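Local coordinates for metallo-beta-lactamase domain-containing protein 1 (Thermotoga maritima, PDB 1ZTC) that holds two nickel ions in a metallo-beta-lactamase fold and is a putative hydrolase, perhaps an RNA-cleaving endonuclease, at residues 37-42 with 65-70; 74-79 with 138-143; 99-104 with 146-151; 110-113 with 119-122; 183-188 with 193-198. All coordinates share one frame; numbering follows the deposited sequence.

Overall arrangement
Along the chain contact 1 closes first; contacts 2 and 3 follow with alternating segments, contact 4 lies between the two halves of both, and contact 5 comes last. Contacts 1, 2 and 3 all reach the six-stranded mixed sheet. Contacts 2 and 3, with centres 14 Å apart, also reach the five-stranded sheet, so both span the interface of the beta sandwich. Contacts 1 and 2 are likewise 14 Å apart between centres and touch through Tyr39 and His42. Contacts 4 and 5, with centres 33 Å apart, involve the outer helices, 114-125 and the pair 179-187 and 192-201. Together they sample the alpha-beta-beta-alpha layering of the metallo-beta-lactamase fold that carries the nickel site.

Contact 1: residues 37-42 with 65-70; sequences VVYLEH and SELGIS
Tyr39 spans from strand 37-42 to Leu67 and Ile69 through its ring. CB leaves the strand on the side facing residues 65-70, and CG stands opposite the backbone N (chi1 175°), which carries the ring straight out from the strand. On one side of the ring, CD2 and CE2 lie under Leu67 CD1, which sits over the face; Tyr39 CE2 comes to 3.7 Å from Leu67 CD1. This methyl lies 4.0 Å from the centroid of the Tyr39 ring and 24° off its normal, evidence for a CH-pi contact, displaced toward the rim. Across the ring, Tyr39 CE1 is 3.8 Å from Ile69 CD1, which comes in obliquely and from the opposite direction, and the same methyl lies 3.7 Å from Tyr39 OH. At the tip, Tyr39 OH donates to Glu41 OE2 over 2.7 Å, meeting its anti lone pair. That oxygen lies at the ring edge and in its plane, so the bond helps to set the orientation of the phenol. A water extends the polar link: it donates to Leu67 O at 2.9 Å and, less closely, to Glu41 OE2 at 3.3 Å. Beyond Leu67 the helix ends in a Schellman motif at Gly68, which turns the chain so that Ile69 faces the strand. Tyr39 also packs on Arg46 of strand 45-49, Leu18 of strand 13-19 and Ile74, placing the contact where the end of helix 57-67 meets the outer face of the six-stranded sheet.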
# COMPACT_ATOMS: atom_id res chain seq x y z
N VAL A 37 15.18 1.90 8.85
CA VAL A 37 15.85 3.00 9.55
C VAL A 37 16.55 2.41 10.79
O VAL A 37 15.94 1.79 11.65
CB VAL A 37 14.90 4.11 10.02
CG1 VAL A 37 15.67 5.25 10.75
CG2 VAL A 37 14.12 4.65 8.85
N VAL A 38 17.85 2.63 10.83
CA VAL A 38 18.75 2.12 11.86
C VAL A 38 19.23 3.29 12.71
O VAL A 38 19.63 4.33 12.20
CB VAL A 38 19.96 1.40 11.19
CG1 VAL A 38 21.10 1.18 12.14
CG2 VAL A 38 19.47 0.06 10.61
N TYR A 39 19.15 3.08 14.03
CA TYR A 39 19.58 4.04 15.01
C TYR A 39 20.69 3.42 15.86
O TYR A 39 20.58 2.26 16.27
CB TYR A 39 18.40 4.41 15.89
CG TYR A 39 18.73 5.34 17.06
CD1 TYR A 39 19.00 6.68 16.85
CD2 TYR A 39 18.74 4.88 18.37
CE1 TYR A 39 19.28 7.52 17.87
CE2 TYR A 39 19.02 5.73 19.42
CZ TYR A 39 19.27 7.06 19.16
OH TYR A 39 19.55 7.94 20.19
N LEU A 40 21.75 4.19 16.08
CA LEU A 40 22.89 3.75 16.87
C LEU A 40 23.27 4.80 17.89
O LEU A 40 23.28 5.99 17.58
CB LEU A 40 24.10 3.50 15.99
CG LEU A 40 23.94 2.50 14.86
CD1 LEU A 40 25.00 2.72 13.80
CD2 LEU A 40 24.04 1.08 15.42
N GLU A 41 23.57 4.36 19.11
CA GLU A 41 24.11 5.22 20.13
C GLU A 41 25.53 4.77 20.46
O GLU A 41 25.76 3.60 20.75
CB GLU A 41 23.25 5.18 21.41
CG GLU A 41 21.95 5.95 21.29
CD GLU A 41 21.13 6.01 22.58
OE1 GLU A 41 21.60 5.44 23.61
OE2 GLU A 41 20.01 6.62 22.55
N HIS A 42 26.47 5.71 20.40
CA HIS A 42 27.86 5.47 20.73
C HIS A 42 28.42 6.73 21.33
O HIS A 42 28.40 7.78 20.69
CB HIS A 42 28.65 5.11 19.48
CG HIS A 42 30.11 4.92 19.73
ND1 HIS A 42 30.61 3.85 20.44
CD2 HIS A 42 31.18 5.67 19.37
CE1 HIS A 42 31.93 3.94 20.49
NE2 HIS A 42 32.30 5.04 19.86
N SER A 65 9.69 9.00 20.48
CA SER A 65 9.04 9.17 21.78
C SER A 65 9.51 8.13 22.79
O SER A 65 9.87 8.47 23.92
CB SER A 65 7.53 9.11 21.64
OG SER A 65 6.92 9.37 22.88
N GLU A 66 9.55 6.86 22.40
CA GLU A 66 10.08 5.82 23.27
C GLU A 66 11.51 6.08 23.69
O GLU A 66 11.88 5.82 24.83
CB GLU A 66 10.10 4.46 22.57
CG GLU A 66 8.76 3.74 22.43
CD GLU A 66 8.85 2.56 21.43
OE1 GLU A 66 9.97 1.99 21.27
OE2 GLU A 66 7.80 2.23 20.80
N LEU A 67 12.35 6.53 22.76
CA LEU A 67 13.76 6.80 23.05
C LEU A 67 13.99 8.08 23.87
O LEU A 67 15.07 8.29 24.41
CB LEU A 67 14.53 6.91 21.75
CG LEU A 67 14.77 5.60 21.03
CD1 LEU A 67 15.28 5.89 19.63
CD2 LEU A 67 15.76 4.74 21.79
N GLY A 68 12.97 8.93 23.93
CA GLY A 68 13.07 10.18 24.65
C GLY A 68 13.94 11.21 23.94
O GLY A 68 14.52 12.08 24.58
N ILE A 69 14.02 11.12 22.62
CA ILE A 69 14.83 12.05 21.85
C ILE A 69 14.00 12.78 20.82
O ILE A 69 12.89 12.38 20.50
CB ILE A 69 15.98 11.35 21.12
CG1 ILE A 69 15.43 10.29 20.16
CG2 ILE A 69 16.95 10.77 22.13
CD1 ILE A 69 16.47 9.75 19.23
N SER A 70 14.59 13.86 20.32
CA SER A 70 14.03 14.68 19.27
C SER A 70 14.93 14.53 18.04
O SER A 70 16.07 14.09 18.15
CB SER A 70 13.95 16.12 19.81
OG SER A 70 14.27 17.10 18.85
O HOH W 1 17.36 6.58 24.44

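Contact 2: residues 74-79 with 138-143; sequences ITDVLF and SLFDEK
The interface between the two sheets of the metallo-beta-lactamase sandwich is bridged where Asp76 and Leu78, on strand 76-78 of the six-stranded sheet, meet Phe140 and Leu139 at the edge of the five-stranded one. The second pair belongs to a beta hairpin: strand 138-139 turns into strand 144-148 through a type I' turn from Phe140 to Lys143, closed by a backbone bond of 3.0 Å from Lys143 N to Phe140 O. Phe140 directs its ring at the carboxylate of Asp76, the two groups coming from opposite directions with their planes 84° apart. Asp76 CG sits at the ring edge, near the ring plane, 3.7 Å from Phe140 CZ, and Asp76 OD1 is 3.8 Å from the same carbon. This places the aromatic C-H edge against the acidic group, a disposition that is probably mildly favourable electrostatically. The carboxylate has stronger partners besides: Asp76 OD1 is bound by Tyr99 OH and forms a salt bridge with Arg45. Its position follows from chi1 of -56°, which sets CG opposite the carbonyl carbon. Beside this polar half lies an apolar one. Leu78 and Leu139 reach toward each other tip to tip, with Leu78 CD2 and Leu139 CD1 3.8 Å apart, while Leu78 CD1 stands 4.3 Å from Phe140 CE2. The second carboxylate oxygen is held locally: Thr75 OG1 donates to Asp76 OD2 over 2.7 Å, from the anti side and 32° out of the carboxylate plane.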
# COMPACT_ATOMS: atom_id res chain seq x y z
N ILE A 74 19.86 14.20 16.84
CA ILE A 74 20.60 13.36 15.92
C ILE A 74 21.84 14.12 15.45
O ILE A 74 21.72 15.20 14.90
CB ILE A 74 19.73 12.96 14.71
CG1 ILE A 74 18.48 12.18 15.20
CG2 ILE A 74 20.53 12.18 13.69
CD1 ILE A 74 18.77 10.99 16.12
N THR A 75 23.01 13.50 15.65
CA THR A 75 24.32 14.08 15.37
C THR A 75 24.91 13.63 14.03
O THR A 75 25.70 14.33 13.45
CB THR A 75 25.31 13.67 16.50
OG1 THR A 75 25.39 12.23 16.59
CG2 THR A 75 24.85 14.24 17.83
N ASP A 76 24.54 12.44 13.56
CA ASP A 76 25.16 11.87 12.37
C ASP A 76 24.13 11.08 11.59
O ASP A 76 23.35 10.32 12.16
CB ASP A 76 26.32 10.93 12.74
CG ASP A 76 27.40 11.62 13.58
OD1 ASP A 76 28.36 12.16 13.00
OD2 ASP A 76 27.27 11.62 14.82
N VAL A 77 24.15 11.25 10.27
CA VAL A 77 23.25 10.50 9.39
C VAL A 77 24.04 9.99 8.20
O VAL A 77 24.69 10.78 7.50
CB VAL A 77 22.07 11.37 8.89
CG1 VAL A 77 21.20 10.60 7.89
CG2 VAL A 77 21.23 11.83 10.06
N LEU A 78 24.02 8.68 8.01
CA LEU A 78 24.72 8.04 6.90
C LEU A 78 23.72 7.46 5.90
O LEU A 78 22.64 6.97 6.28
CB LEU A 78 25.66 6.95 7.41
CG LEU A 78 26.71 7.41 8.42
CD1 LEU A 78 26.18 7.35 9.84
CD2 LEU A 78 27.94 6.55 8.32
N PHE A 79 24.08 7.53 4.62
CA PHE A 79 23.25 7.01 3.55
C PHE A 79 23.92 5.86 2.84
O PHE A 79 25.05 5.96 2.37
CB PHE A 79 22.97 8.09 2.49
CG PHE A 79 22.38 9.37 3.03
CD1 PHE A 79 21.20 9.35 3.77
CD2 PHE A 79 22.96 10.59 2.73
CE1 PHE A 79 20.63 10.52 4.25
CE2 PHE A 79 22.41 11.76 3.21
CZ PHE A 79 21.22 11.73 3.96
N SER A 138 36.86 3.54 8.42
CA SER A 138 36.42 3.00 9.68
C SER A 138 36.03 4.20 10.53
O SER A 138 36.86 5.07 10.81
CB SER A 138 37.60 2.26 10.34
OG SER A 138 37.12 1.06 10.90
N LEU A 139 34.76 4.26 10.94
CA LEU A 139 34.21 5.42 11.62
C LEU A 139 33.78 5.08 13.04
O LEU A 139 33.53 3.91 13.36
CB LEU A 139 32.95 5.90 10.87
CG LEU A 139 33.09 6.31 9.39
CD1 LEU A 139 31.73 6.61 8.78
CD2 LEU A 139 34.03 7.51 9.24
N PHE A 140 33.64 6.12 13.86
CA PHE A 140 33.13 6.03 15.24
C PHE A 140 33.96 5.06 16.07
O PHE A 140 33.46 4.01 16.50
CB PHE A 140 31.63 5.66 15.27
CG PHE A 140 30.78 6.62 14.51
CD1 PHE A 140 30.53 7.89 15.00
CD2 PHE A 140 30.25 6.28 13.26
CE1 PHE A 140 29.77 8.80 14.27
CE2 PHE A 140 29.48 7.18 12.52
CZ PHE A 140 29.24 8.45 13.03
N ASP A 141 35.23 5.41 16.26
CA ASP A 141 36.18 4.58 16.97
C ASP A 141 36.17 3.16 16.42
O ASP A 141 36.16 2.19 17.16
CB ASP A 141 35.91 4.56 18.49
CG ASP A 141 35.85 5.97 19.10
OD1 ASP A 141 36.72 6.81 18.82
OD2 ASP A 141 34.90 6.22 19.87
N GLU A 142 36.17 3.06 15.10
CA GLU A 142 36.25 1.79 14.38
C GLU A 142 35.06 0.86 14.57
O GLU A 142 35.12 -0.31 14.18
CB GLU A 142 37.59 1.12 14.65
CG GLU A 142 38.75 2.14 14.49
CD GLU A 142 40.08 1.47 14.22
OE1 GLU A 142 40.09 0.36 13.64
OE2 GLU A 142 41.13 2.08 14.57
N LYS A 143 33.93 1.39 15.06
CA LYS A 143 32.72 0.59 15.24
C LYS A 143 31.95 0.40 13.94
O LYS A 143 31.10 -0.51 13.84
CB LYS A 143 31.81 1.26 16.27
CG LYS A 143 32.40 1.31 17.68
CD LYS A 143 32.44 -0.08 18.29
CE LYS A 143 32.84 -0.02 19.77
NZ LYS A 143 33.58 -1.28 20.12

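Contact 3: residues 99-104 with 146-151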
# COMPACT_ATOMS: atom_id res chain seq x y z
N TYR A 99 26.71 11.77 5.82
CA TYR A 99 27.81 11.00 5.23
C TYR A 99 27.29 10.25 4.02
O TYR A 99 26.28 9.55 4.11
CB TYR A 99 28.40 9.97 6.21
CG TYR A 99 28.90 10.53 7.52
CD1 TYR A 99 28.01 11.03 8.45
CD2 TYR A 99 30.25 10.49 7.85
CE1 TYR A 99 28.43 11.52 9.65
CE2 TYR A 99 30.70 11.01 9.07
CZ TYR A 99 29.77 11.52 9.96
OH TYR A 99 30.14 12.02 11.18
N VAL A 100 28.01 10.38 2.92
CA VAL A 100 27.57 9.87 1.63
C VAL A 100 28.81 9.67 0.75
O VAL A 100 29.79 10.41 0.90
CB VAL A 100 26.54 10.86 0.95
CG1 VAL A 100 27.17 12.18 0.67
CG2 VAL A 100 25.94 10.31 -0.32
N HIS A 101 28.76 8.69 -0.15
CA HIS A 101 29.87 8.45 -1.06
C HIS A 101 30.02 9.61 -2.03
O HIS A 101 29.04 10.10 -2.61
CB HIS A 101 29.70 7.13 -1.84
CG HIS A 101 30.94 6.71 -2.57
ND1 HIS A 101 31.37 7.32 -3.73
CD2 HIS A 101 31.89 5.79 -2.25
CE1 HIS A 101 32.52 6.78 -4.11
NE2 HIS A 101 32.85 5.85 -3.24
N GLU A 102 31.27 10.03 -2.23
CA GLU A 102 31.60 11.22 -3.01
C GLU A 102 31.05 11.24 -4.44
O GLU A 102 30.74 12.31 -4.98
CB GLU A 102 33.13 11.42 -3.04
CG GLU A 102 33.92 10.23 -3.60
CD GLU A 102 35.41 10.46 -3.69
OE1 GLU A 102 35.89 11.55 -3.29
OE2 GLU A 102 36.10 9.54 -4.16
N VAL A 103 30.85 10.07 -5.04
CA VAL A 103 30.47 10.00 -6.44
C VAL A 103 28.99 10.38 -6.67
O VAL A 103 28.57 10.54 -7.80
CB VAL A 103 30.91 8.60 -7.02
CG1 VAL A 103 29.98 7.52 -6.63
CG2 VAL A 103 31.05 8.63 -8.51
N TYR A 104 28.24 10.63 -5.60
CA TYR A 104 26.88 11.15 -5.72
C TYR A 104 26.89 12.52 -6.40
O TYR A 104 25.98 12.85 -7.15
CB TYR A 104 26.15 11.21 -4.37
CG TYR A 104 26.13 12.56 -3.67
CD1 TYR A 104 27.17 12.96 -2.85
CD2 TYR A 104 25.06 13.43 -3.85
CE1 TYR A 104 27.16 14.20 -2.23
CE2 TYR A 104 25.03 14.68 -3.22
CZ TYR A 104 26.08 15.06 -2.40
OH TYR A 104 26.05 16.30 -1.78
N VAL A 146 32.91 1.10 6.49
CA VAL A 146 32.25 1.52 5.26
C VAL A 146 32.78 0.76 4.06
O VAL A 146 33.98 0.69 3.85
CB VAL A 146 32.49 3.03 4.99
CG1 VAL A 146 31.75 3.49 3.76
CG2 VAL A 146 32.07 3.86 6.19
N PHE A 147 31.87 0.23 3.26
CA PHE A 147 32.24 -0.52 2.06
C PHE A 147 31.55 0.11 0.87
O PHE A 147 30.33 0.35 0.90
CB PHE A 147 31.79 -1.97 2.18
CG PHE A 147 32.52 -2.75 3.23
CD1 PHE A 147 33.82 -3.19 3.01
CD2 PHE A 147 31.91 -3.06 4.42
CE1 PHE A 147 34.49 -3.92 4.00
CE2 PHE A 147 32.57 -3.79 5.40
CZ PHE A 147 33.85 -4.22 5.19
N HIS A 148 32.31 0.36 -0.18
CA HIS A 148 31.73 0.81 -1.46
C HIS A 148 31.19 -0.40 -2.19
O HIS A 148 31.94 -1.31 -2.55
CB HIS A 148 32.77 1.51 -2.34
CG HIS A 148 32.18 2.24 -3.52
ND1 HIS A 148 32.93 2.62 -4.62
CD2 HIS A 148 30.93 2.71 -3.74
CE1 HIS A 148 32.16 3.28 -5.46
NE2 HIS A 148 30.93 3.34 -4.97
N THR A 149 29.88 -0.42 -2.40
CA THR A 149 29.21 -1.57 -2.95
C THR A 149 28.32 -1.12 -4.12
O THR A 149 27.09 -1.14 -4.00
CB THR A 149 28.39 -2.29 -1.86
OG1 THR A 149 27.54 -1.36 -1.18
CG2 THR A 149 29.30 -2.93 -0.82
N PRO A 150 28.94 -0.71 -5.22
CA PRO A 150 28.20 -0.04 -6.32
C PRO A 150 27.41 -0.99 -7.25
O PRO A 150 27.53 -0.92 -8.44
CB PRO A 150 29.31 0.71 -7.07
CG PRO A 150 30.52 -0.17 -6.87
CD PRO A 150 30.39 -0.79 -5.51
N TRP A 151 26.63 -1.89 -6.69
CA TRP A 151 25.88 -2.88 -7.49
C TRP A 151 24.41 -2.59 -7.28
O TRP A 151 23.61 -3.44 -6.83
CB TRP A 151 26.27 -4.30 -7.06
CG TRP A 151 27.78 -4.39 -6.97
CD1 TRP A 151 28.67 -4.15 -7.97
CD2 TRP A 151 28.55 -4.67 -5.80
NE1 TRP A 151 29.94 -4.28 -7.50
CE2 TRP A 151 29.90 -4.60 -6.17
CE3 TRP A 151 28.23 -4.99 -4.48
CZ2 TRP A 151 30.94 -4.84 -5.28
CZ3 TRP A 151 29.26 -5.22 -3.58
CH2 TRP A 151 30.60 -5.13 -3.98
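Two histidines stacked face to face, His101 and His148, make this contact almost alone. They join strand 97-101 to strand 144-148, members of the two different sheets of the metallo-beta-lactamase sandwich. Their centroids are 3.9 Å apart and their planes differ by 19°, so the stack is close but not quite parallel; the side chains cross at about a right angle. His101 NE2 lies over the centre of the His148 ring, with 3.5 Å between His101 NE2 and His148 CE1, whereas His148 NE2 sits over the rim of the His101 ring. Both rings reach each other between the sheets because each CG is turned away from its own backbone N (chi1 near -168°). Pro150 CD lies toward the rim of the opposite face of His148, and the backbone carbonyl of Arg154 pairs with His148 NE2. His101 also packs on Leu157. A bond at ND1 probably sets the rotation of the His101 ring, with a weak one from NE2 to the carbonyl of Lys134 assisting: Val103 N donates to His101 ND1 over 3.1 Å, nearly straight at 170° and slightly tilted from the ring plane.

Contact 4: residues 110-113 with 119-122; sequences LSFG and IYSK
The ring of Tyr120 receives the edge of the Phe112 ring over one face, a T-shaped pair whose planes stand 73° apart and whose centroids are separated by 5.1 Å. Phe112 CD2 lies 3.8 Å above the tyrosine plane, displaced toward the rim, and is 3.9 Å from Tyr120 CE1; the next atom of that edge, Phe112 CE2, is 4.1 Å from Tyr120 CZ. Two neighbouring C-H groups therefore address the pi face, rather than a single one. The Phe112 ring also meets the ring of Tyr109. Tyr120 is fixed at its far end as well, because its hydroxyl is hydrogen-bonded to the backbone N of Leu84. With the Tyr120 side chain about 7 Å from a nickel ion, this bond ties it to the backbone between the nickel ligands His83 and Asp85, at the start of helix 84-87, and may help to steady them. A smaller contact lies one residue further along the helix. Leu110 starts away from it at CB but returns at its tip, bringing Leu110 CD2 to 3.4 Å from Ser121 OG. The serine oxygen is turned back beside its own backbone N (chi1 -61°) and is hydrogen-bonded to the carbonyl of Gly117, one turn earlier. The contact thus folds the loop that follows strand 97-101, and ends at the N-cap Gly113, back against helix 114-125, while Ile119 and Lys122 of the same helix meet Leu92 and Glu94 of the second subunit.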
# COMPACT_ATOMS: atom_id res chain seq x y z
N LEU A 110 18.60 16.79 -11.24
CA LEU A 110 17.60 17.54 -12.01
C LEU A 110 17.13 16.84 -13.26
O LEU A 110 16.08 17.15 -13.81
CB LEU A 110 18.18 18.88 -12.52
CG LEU A 110 18.31 19.97 -11.49
CD1 LEU A 110 18.73 21.24 -12.20
CD2 LEU A 110 16.99 20.16 -10.72
N SER A 111 17.95 15.91 -13.74
CA SER A 111 17.56 15.14 -14.91
C SER A 111 16.65 13.93 -14.56
O SER A 111 16.23 13.23 -15.46
CB SER A 111 18.80 14.68 -15.72
OG SER A 111 19.37 13.48 -15.21
N PHE A 112 16.36 13.70 -13.28
CA PHE A 112 15.41 12.64 -12.87
C PHE A 112 13.93 12.92 -13.21
O PHE A 112 13.06 12.13 -12.89
CB PHE A 112 15.51 12.40 -11.37
CG PHE A 112 16.68 11.59 -10.96
CD1 PHE A 112 17.80 11.45 -11.79
CD2 PHE A 112 16.66 10.96 -9.71
CE1 PHE A 112 18.89 10.70 -11.38
CE2 PHE A 112 17.74 10.20 -9.29
CZ PHE A 112 18.86 10.06 -10.12
N GLY A 113 13.65 14.05 -13.83
CA GLY A 113 12.30 14.47 -14.11
C GLY A 113 12.06 15.81 -13.45
O GLY A 113 12.66 16.12 -12.43
N ILE A 119 12.37 17.37 -6.05
CA ILE A 119 12.29 16.86 -4.69
C ILE A 119 13.71 16.40 -4.24
O ILE A 119 14.17 16.73 -3.15
CB ILE A 119 11.22 15.69 -4.56
CG1 ILE A 119 9.81 16.19 -4.89
CG2 ILE A 119 11.25 15.12 -3.16
CD1 ILE A 119 9.31 17.29 -3.96
N TYR A 120 14.42 15.68 -5.11
CA TYR A 120 15.82 15.31 -4.82
C TYR A 120 16.69 16.52 -4.52
O TYR A 120 17.44 16.55 -3.55
CB TYR A 120 16.42 14.52 -6.00
CG TYR A 120 16.18 13.01 -5.92
CD1 TYR A 120 15.02 12.44 -6.42
CD2 TYR A 120 17.13 12.16 -5.32
CE1 TYR A 120 14.79 11.06 -6.33
CE2 TYR A 120 16.91 10.78 -5.22
CZ TYR A 120 15.77 10.24 -5.73
OH TYR A 120 15.57 8.88 -5.63
N SER A 121 16.56 17.54 -5.34
CA SER A 121 17.38 18.73 -5.16
C SER A 121 17.12 19.43 -3.85
O SER A 121 18.07 19.87 -3.21
CB SER A 121 17.11 19.72 -6.27
OG SER A 121 17.46 19.11 -7.48
N LYS A 122 15.85 19.54 -3.46
CA LYS A 122 15.50 20.16 -2.20
C LYS A 122 16.04 19.36 -1.02
O LYS A 122 16.57 19.91 -0.09
CB LYS A 122 14.00 20.36 -2.10
CG LYS A 122 13.54 21.46 -3.08
CD LYS A 122 11.99 21.45 -3.25
CE LYS A 122 11.31 22.66 -2.62
NZ LYS A 122 12.04 23.94 -2.84

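Contact 5: residues 183-188 with 193-198; sequences YDIIKG and QVKNFL. With PO4 (phosphate ion), chain U.
Gly188 N is shared by two carbonyls of the last helical turn, lying 3.0 Å from Ile185 O and making a weak bond to Asp184 O. With the positive phi of Gly188 this forms a Schellman motif that ends helix 179-187, and Ile185 within that turn carries the packing against helix 192-201. The Ile185 distances belong to one of two conformers and are tentative. Ile185 CD1 is 3.9 Å from Val194 CB and also meets the backbone N of Lys195, while Ile185 CG2 lies 3.8 Å from Lys195 CB. Leu198 CD1 adds a looser touch, 4.3 Å from Ile185 CG2. The Lys195 chain bends at chi2 and takes its amine to a salt bridge with Asp199. Elsewhere on the first helix, Lys187 NZ donates over 2.9 Å to O1 of a phosphate, probably from the crystallisation liquor, which Arg154 N of the third subunit also binds. Gly188 O accepts from Gln193 NE2 of that subunit, and Gln193 NE2 donates to its Gly188 O. The segment axes pass 9.9 Å apart and cross at -87°: two consecutive helices, joined by a short loop, lie nearly at right angles in the outer helical layer of the alpha-beta-beta-alpha fold.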
# COMPACT_ATOMS: atom_id res chain seq x y z
N TYR A 183 18.54 -14.90 -0.51
CA TYR A 183 18.44 -16.32 -0.82
C TYR A 183 18.87 -16.61 -2.26
O TYR A 183 19.43 -17.66 -2.53
CB TYR A 183 17.01 -16.86 -0.62
CG TYR A 183 16.43 -16.73 0.79
CD1 TYR A 183 17.23 -16.88 1.92
CD2 TYR A 183 15.07 -16.48 0.97
CE1 TYR A 183 16.68 -16.76 3.20
CE2 TYR A 183 14.52 -16.37 2.24
CZ TYR A 183 15.32 -16.51 3.34
OH TYR A 183 14.76 -16.38 4.58
N ASP A 184 18.58 -15.72 -3.19
CA ASP A 184 19.03 -15.94 -4.58
C ASP A 184 20.54 -16.05 -4.67
O ASP A 184 21.05 -16.92 -5.36
CB ASP A 184 18.51 -14.83 -5.50
CG ASP A 184 16.99 -14.85 -5.62
OD1 ASP A 184 16.34 -15.92 -5.36
OD2 ASP A 184 16.45 -13.80 -5.98
N ILE A 185 21.24 -15.19 -3.96
CA ILE A 185 22.70 -15.27 -3.85
C ILE A 185 23.17 -16.61 -3.27
O ILE A 185 24.00 -17.30 -3.84
CB ILE A 185 23.22 -14.10 -3.00
CG1 ILE A 185 23.08 -12.77 -3.74
CG2 ILE A 185 24.66 -14.36 -2.57
CD1 ILE A 185 24.18 -12.49 -4.70
N ILE A 186 22.61 -17.00 -2.14
CA ILE A 186 22.93 -18.30 -1.56
C ILE A 186 22.69 -19.46 -2.50
O ILE A 186 23.45 -20.43 -2.48
CB ILE A 186 22.10 -18.57 -0.29
CG1 ILE A 186 22.66 -17.77 0.87
CG2 ILE A 186 22.10 -20.10 0.09
CD1 ILE A 186 21.67 -17.73 1.98
N LYS A 187 21.59 -19.40 -3.27
CA LYS A 187 21.27 -20.47 -4.20
C LYS A 187 22.15 -20.45 -5.48
O LYS A 187 22.09 -21.37 -6.28
CB LYS A 187 19.79 -20.41 -4.55
CG LYS A 187 18.92 -20.64 -3.33
CD LYS A 187 17.52 -21.06 -3.69
CE LYS A 187 16.47 -20.01 -3.47
NZ LYS A 187 15.23 -20.64 -2.87
N GLY A 188 22.98 -19.42 -5.65
CA GLY A 188 23.99 -19.42 -6.70
C GLY A 188 23.62 -18.71 -8.01
O GLY A 188 24.35 -18.81 -8.98
N GLN A 193 29.08 -10.25 -7.78
CA GLN A 193 29.75 -9.21 -7.01
C GLN A 193 29.25 -9.13 -5.59
O GLN A 193 30.03 -8.99 -4.64
CB GLN A 193 29.55 -7.85 -7.67
CG GLN A 193 30.22 -7.71 -9.06
CD GLN A 193 29.31 -8.11 -10.23
OE1 GLN A 193 28.29 -8.78 -10.07
NE2 GLN A 193 29.70 -7.70 -11.41
N VAL A 194 27.94 -9.25 -5.42
CA VAL A 194 27.36 -9.23 -4.09
C VAL A 194 27.78 -10.49 -3.32
O VAL A 194 28.14 -10.42 -2.14
CB VAL A 194 25.79 -9.02 -4.11
CG1 VAL A 194 25.24 -9.05 -2.73
CG2 VAL A 194 25.46 -7.69 -4.72
N LYS A 195 27.76 -11.63 -3.98
CA LYS A 195 28.17 -12.85 -3.37
C LYS A 195 29.63 -12.75 -2.92
O LYS A 195 29.94 -13.12 -1.80
CB LYS A 195 27.99 -14.01 -4.35
CG LYS A 195 28.20 -15.39 -3.71
CD LYS A 195 29.44 -16.07 -4.19
CE LYS A 195 29.64 -17.43 -3.47
NZ LYS A 195 31.05 -17.87 -3.62
N ASN A 196 30.53 -12.22 -3.76
CA ASN A 196 31.93 -12.05 -3.36
C ASN A 196 32.06 -11.08 -2.19
O ASN A 196 32.92 -11.25 -1.33
CB ASN A 196 32.81 -11.60 -4.53
CG ASN A 196 32.93 -12.65 -5.62
OD1 ASN A 196 32.77 -13.85 -5.37
ND2 ASN A 196 33.22 -12.20 -6.84
N PHE A 197 31.23 -10.05 -2.17
CA PHE A 197 31.24 -9.10 -1.07
C PHE A 197 30.86 -9.76 0.25
O PHE A 197 31.50 -9.57 1.27
CB PHE A 197 30.32 -7.92 -1.37
CG PHE A 197 30.21 -6.95 -0.20
CD1 PHE A 197 31.33 -6.27 0.25
CD2 PHE A 197 29.00 -6.77 0.45
CE1 PHE A 197 31.24 -5.41 1.34
CE2 PHE A 197 28.89 -5.91 1.54
CZ PHE A 197 30.02 -5.22 1.98
N LEU A 198 29.80 -10.54 0.24
CA LEU A 198 29.39 -11.23 1.47
C LEU A 198 30.46 -12.22 1.93
O LEU A 198 30.65 -12.39 3.12
CB LEU A 198 28.07 -11.93 1.30
CG LEU A 198 26.89 -11.01 1.03
CD1 LEU A 198 25.65 -11.83 0.73
CD2 LEU A 198 26.66 -10.07 2.20
P PO4 U . 12.68 -23.19 -4.56
O1 PO4 U . 13.52 -21.95 -4.76
O2 PO4 U . 11.77 -23.00 -3.38
O3 PO4 U . 13.65 -24.30 -4.30
O4 PO4 U . 11.81 -23.49 -5.76